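Catechol O-methyltransferase (Mycobacterium tuberculosis, PDB 6JCL) transfers a methyl group from S-adenosyl-L-methionine to a hydroxyl of catechol-like compounds, working as a homodimer with a divalent metal cation. Local coordinates at residues 14-17 with 18-22; 53-56 with 57-61. One frame throughout, in Å; residues are numbered along the deposited sequence. Where two conformers were deposited one is given.

Contact 1. Residues 14-17 with 18-22; sequences AFLD and STLVG
Phe15 and Thr19 meet one turn apart on helix 9-21, where the threonine hydroxyl sits over the middle of the phenyl ring. Thr19 OG1 lies 3.5 Å above the plane of the Phe15 ring, over its centre. With CG anti to the backbone N (chi1 169°), Phe15 carries its ring out from the helix on the side where Thr19 OG1 lies, and one face turns to the hydroxyl. The same OG1 donates a hydrogen bond to Phe15 O at 2.8 Å, arriving from above the carbonyl plane, while Thr19 N also bonds to this oxygen. A small beta-branched hydroxyl residue suits the place, since it can serve the carbonyl below and cover the ring at once.

Apolar packing is lighter: Leu16 CD2 comes within 4.5 Å of Leu20 CD1, both leucines lining the buried side of the helix. There they pack against Ala202 and Thr201 of the second subunit, and both touch Gln47 of helix 46-58.

Among the backbone bonds the last turn stands out. Asp17 O accepts from Val21 N at 3.1 Å and from Gly22 N at 2.8 Å, the latter N-H pointing almost straight at it (171°), so the helix widens into a pi-type turn. Gly22 then leaves the helix with positive phi, a conformation that glycine adopts easily.

Phe15 O and Asp17 O are thus each gripped twice from within the chain end, which also relies on partners beyond the helix: Lys50 NZ bonds to Leu20 O, and the Asp17 carboxylate takes a salt bridge with Arg208 and a hydrogen bond from Gln47.

Contact 2. Residues 53-56 with 57-61; sequences CLLA and GAIQA
The flat groups where Cys53-Ala56 meets Gly57-Ala61 are peptide units, and the carbonyl of Ala56 has the methyl of Ala61 beside it: Ala61 CB is 3.6 Å from Ala56 O. Ala61 N donates to that oxygen over 2.9 Å, tilted only 15° from the carbonyl plane. The Leu55 carbonyl receives Ile59 N at 3.1 Å, and both branches of Ile59 lie near the oxygen on the same side, CG1 and CG2 each 3.6 Å from Leu55 O. Over the preceding turn, Ala58 CB rests 3.2 Å from Leu54 O.

Helix 46-58 ends here in a Schellman motif. Ala61 N reaches back to Ala56 O, Gln60 N bonds to Gly57 O at 3.1 Å, and Gln60 is the C-prime residue with positive phi (54°). The reversal folds Ala61 back on the helix, its CB lying 4.2 Å from Ala56 CB, and from there the chain passes into strand 63-67 of the Rossmann-like sheet.

Ile59 holds CG1 between its backbone N and carbonyl carbon (chi1 72°), leaving CG2 to approach Leu55 CD1 at 4.5 Å. The branched apolar chains of Leu55 and Ile59 fill the space against Val161 of strand 160-165, and the small methyl of Ala56, with Ile59, touches Leu135 of strand 133-138. Across the dimer interface, Ile59 packs on Ala58 of the second subunit, while the small side chain of Ala58 lets the helix come close to Val161 of that subunit.

Both contacts lie at the C-terminal ends of helices, 9-21 for contact 1 and 46-58 for contact 2, and their centres are 20 Å apart. Their nearest atoms stay about 8 Å from each other, yet helix 46-58 joins them: its start meets contact 1 through Gln47, by a hydrogen bond to Asp17 and by packing, and its end is contact 2. Neither reaches the cofactor pocket directly. The side chain of Asp17 is about 13 Å from the bound S-adenosyl-L-homocysteine and that of Cys53 about 12 Å, while Val44, an inferred cofactor-binding residue, lies about 10 Å from Asp17 and about 9 Å from Cys53, side chain to side chain.

Contact 1. Residues 14-17 with 18-22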
loop_
_atom_site.group_PDB
_atom_site.type_symbol
_atom_site.label_atom_id
_atom_site.label_comp_id
_atom_site.label_asym_id
_atom_site.label_seq_id
_atom_site.Cartn_x
_atom_site.Cartn_y
_atom_site.Cartn_z
ATOM N N ALA A 14 14.313 7.563 -8.546
ATOM C CA ALA A 14 15.359 8.449 -8.052
ATOM C C ALA A 14 14.780 9.796 -7.640
ATOM O O ALA A 14 15.160 10.348 -6.598
ATOM C CB ALA A 14 16.451 8.625 -9.104
ATOM N N PHE A 15 13.844 10.334 -8.436
ATOM C CA PHE A 15 13.165 11.572 -8.071
ATOM C C PHE A 15 12.354 11.394 -6.786
ATOM O O PHE A 15 12.409 12.235 -5.881
ATOM C CB PHE A 15 12.272 12.036 -9.234
ATOM C CG PHE A 15 11.330 13.165 -8.890
ATOM C CD1 PHE A 15 11.760 14.494 -8.910
ATOM C CD2 PHE A 15 9.999 12.899 -8.582
ATOM C CE1 PHE A 15 10.861 15.542 -8.596
ATOM C CE2 PHE A 15 9.115 13.930 -8.271
ATOM C CZ PHE A 15 9.546 15.247 -8.277
ATOM N N LEU A 16 11.608 10.292 -6.686
ATOM C CA LEU A 16 10.806 10.051 -5.495
ATOM C C LEU A 16 11.698 9.916 -4.267
ATOM O O LEU A 16 11.361 10.428 -3.193
ATOM C CB LEU A 16 9.950 8.791 -5.685
ATOM C CG LEU A 16 8.896 8.799 -6.805
ATOM C CD1 LEU A 16 8.180 7.465 -6.863
ATOM C CD2 LEU A 16 7.894 9.912 -6.589
ATOM N N ASP A 17 12.840 9.235 -4.405
ATOM C CA ASP A 17 13.772 9.119 -3.285
ATOM C C ASP A 17 14.240 10.497 -2.828
ATOM O O ASP A 17 14.194 10.818 -1.634
ATOM C CB ASP A 17 14.971 8.246 -3.674
ATOM C CG ASP A 17 14.626 6.777 -3.777
ATOM O OD1 ASP A 17 13.486 6.377 -3.453
ATOM O OD2 ASP A 17 15.519 5.992 -4.182
ATOM N N SER A 18 14.652 11.342 -3.780
ATOM C CA SER A 18 15.171 12.662 -3.445
ATOM C C SER A 18 14.093 13.572 -2.871
ATOM O O SER A 18 14.392 14.458 -2.060
ATOM C CB SER A 18 15.792 13.301 -4.688
ATOM O OG SER A 18 15.875 14.709 -4.553
ATOM N N THR A 19 12.841 13.369 -3.269
ATOM C CA THR A 19 11.768 14.275 -2.904
ATOM C C THR A 19 11.083 13.886 -1.597
ATOM O O THR A 19 10.703 14.771 -0.816
ATOM C CB THR A 19 10.773 14.315 -4.061
ATOM O OG1 THR A 19 11.447 14.820 -5.229
ATOM C CG2 THR A 19 9.594 15.204 -3.721
ATOM N N LEU A 20 10.910 12.584 -1.353
ATOM C CA LEU A 20 10.103 12.095 -0.241
ATOM C C LEU A 20 10.912 11.458 0.875
ATOM O O LEU A 20 10.401 11.350 1.993
ATOM C CB LEU A 20 9.074 11.072 -0.744
ATOM C CG LEU A 20 8.086 11.579 -1.794
ATOM C CD1 LEU A 20 7.162 10.439 -2.183
ATOM C CD2 LEU A 20 7.296 12.765 -1.283
ATOM N N VAL A 21 12.127 11.008 0.607
ATOM C CA VAL A 21 12.988 10.409 1.619
ATOM C C VAL A 21 14.172 11.319 1.942
ATOM O O VAL A 21 14.432 11.628 3.110
ATOM C CB VAL A 21 13.460 9.007 1.182
ATOM C CG1 VAL A 21 14.413 8.403 2.237
ATOM C CG2 VAL A 21 12.259 8.081 0.973
ATOM N N GLY A 22 14.883 11.788 0.913
ATOM C CA GLY A 22 16.032 12.658 1.126
ATOM C C GLY A 22 17.257 11.884 1.583
ATOM O O GLY A 22 17.347 10.664 1.446
#

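Contact 2. Residues 53-56 with 57-61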
loop_
_atom_site.group_PDB
_atom_site.type_symbol
_atom_site.label_atom_id
_atom_site.label_comp_id
_atom_site.label_asym_id
_atom_site.label_seq_id
_atom_site.Cartn_x
_atom_site.Cartn_y
_atom_site.Cartn_z
ATOM N N CYS A 53 7.208 1.191 6.585
ATOM C CA CYS A 53 7.253 2.059 7.759
ATOM C C CYS A 53 5.903 2.742 8.008
ATOM O O CYS A 53 5.375 2.738 9.132
ATOM C CB CYS A 53 8.359 3.095 7.545
ATOM S SG CYS A 53 8.475 4.359 8.792
ATOM N N LEU A 54 5.322 3.332 6.962
ATOM C CA LEU A 54 4.066 4.056 7.126
ATOM C C LEU A 54 2.898 3.115 7.406
ATOM O O LEU A 54 1.950 3.496 8.107
ATOM C CB LEU A 54 3.801 4.897 5.879
ATOM C CG LEU A 54 4.842 6.010 5.650
ATOM C CD1 LEU A 54 4.512 6.779 4.355
ATOM C CD2 LEU A 54 4.954 6.991 6.805
ATOM N N LEU A 55 2.951 1.903 6.860
ATOM C CA LEU A 55 1.924 0.904 7.146
ATOM C C LEU A 55 1.953 0.514 8.617
ATOM O O LEU A 55 0.915 0.492 9.290
ATOM C CB LEU A 55 2.149 -0.314 6.253
ATOM C CG LEU A 55 1.189 -1.483 6.403
ATOM C CD1 LEU A 55 -0.248 -0.997 6.218
ATOM C CD2 LEU A 55 1.540 -2.591 5.378
ATOM N N ALA A 56 3.150 0.228 9.146
ATOM C CA ALA A 56 3.268 -0.056 10.581
ATOM C C ALA A 56 2.793 1.131 11.419
ATOM O O ALA A 56 2.099 0.956 12.427
ATOM C CB ALA A 56 4.720 -0.405 10.935
ATOM N N GLY A 57 3.140 2.357 11.007
ATOM C CA GLY A 57 2.678 3.524 11.744
ATOM C C GLY A 57 1.174 3.712 11.656
ATOM O O GLY A 57 0.521 4.075 12.638
ATOM N N ALA A 58 0.601 3.435 10.487
ATOM C CA ALA A 58 -0.831 3.628 10.283
ATOM C C ALA A 58 -1.654 2.722 11.190
ATOM O O ALA A 58 -2.703 3.136 11.697
ATOM C CB ALA A 58 -1.195 3.365 8.820
ATOM N N ILE A 59 -1.220 1.470 11.376
ATOM C CA ILE A 59 -1.996 0.551 12.213
ATOM C C ILE A 59 -1.505 0.582 13.659
ATOM O O ILE A 59 -1.998 -0.168 14.510
ATOM C CB ILE A 59 -1.968 -0.882 11.658
ATOM C CG1 ILE A 59 -0.590 -1.501 11.888
ATOM C CG2 ILE A 59 -2.343 -0.891 10.159
ATOM C CD1 ILE A 59 -0.506 -2.985 11.457
ATOM N N GLN A 60 -0.568 1.477 13.965
ATOM C CA GLN A 60 -0.001 1.578 15.315
ATOM C C GLN A 60 0.545 0.229 15.776
ATOM O O GLN A 60 0.337 -0.200 16.917
ATOM C CB GLN A 60 -1.025 2.151 16.308
ATOM C CG GLN A 60 -1.325 3.605 16.013
ATOM C CD GLN A 60 -2.220 4.247 17.061
ATOM O OE1 GLN A 60 -3.248 4.837 16.732
ATOM N NE2 GLN A 60 -1.838 4.124 18.329
ATOM N N ALA A 61 1.261 -0.436 14.873
ATOM C CA ALA A 61 1.825 -1.751 15.160
ATOM C C ALA A 61 2.798 -1.660 16.326
ATOM O O ALA A 61 3.618 -0.741 16.388
ATOM C CB ALA A 61 2.536 -2.305 13.924
#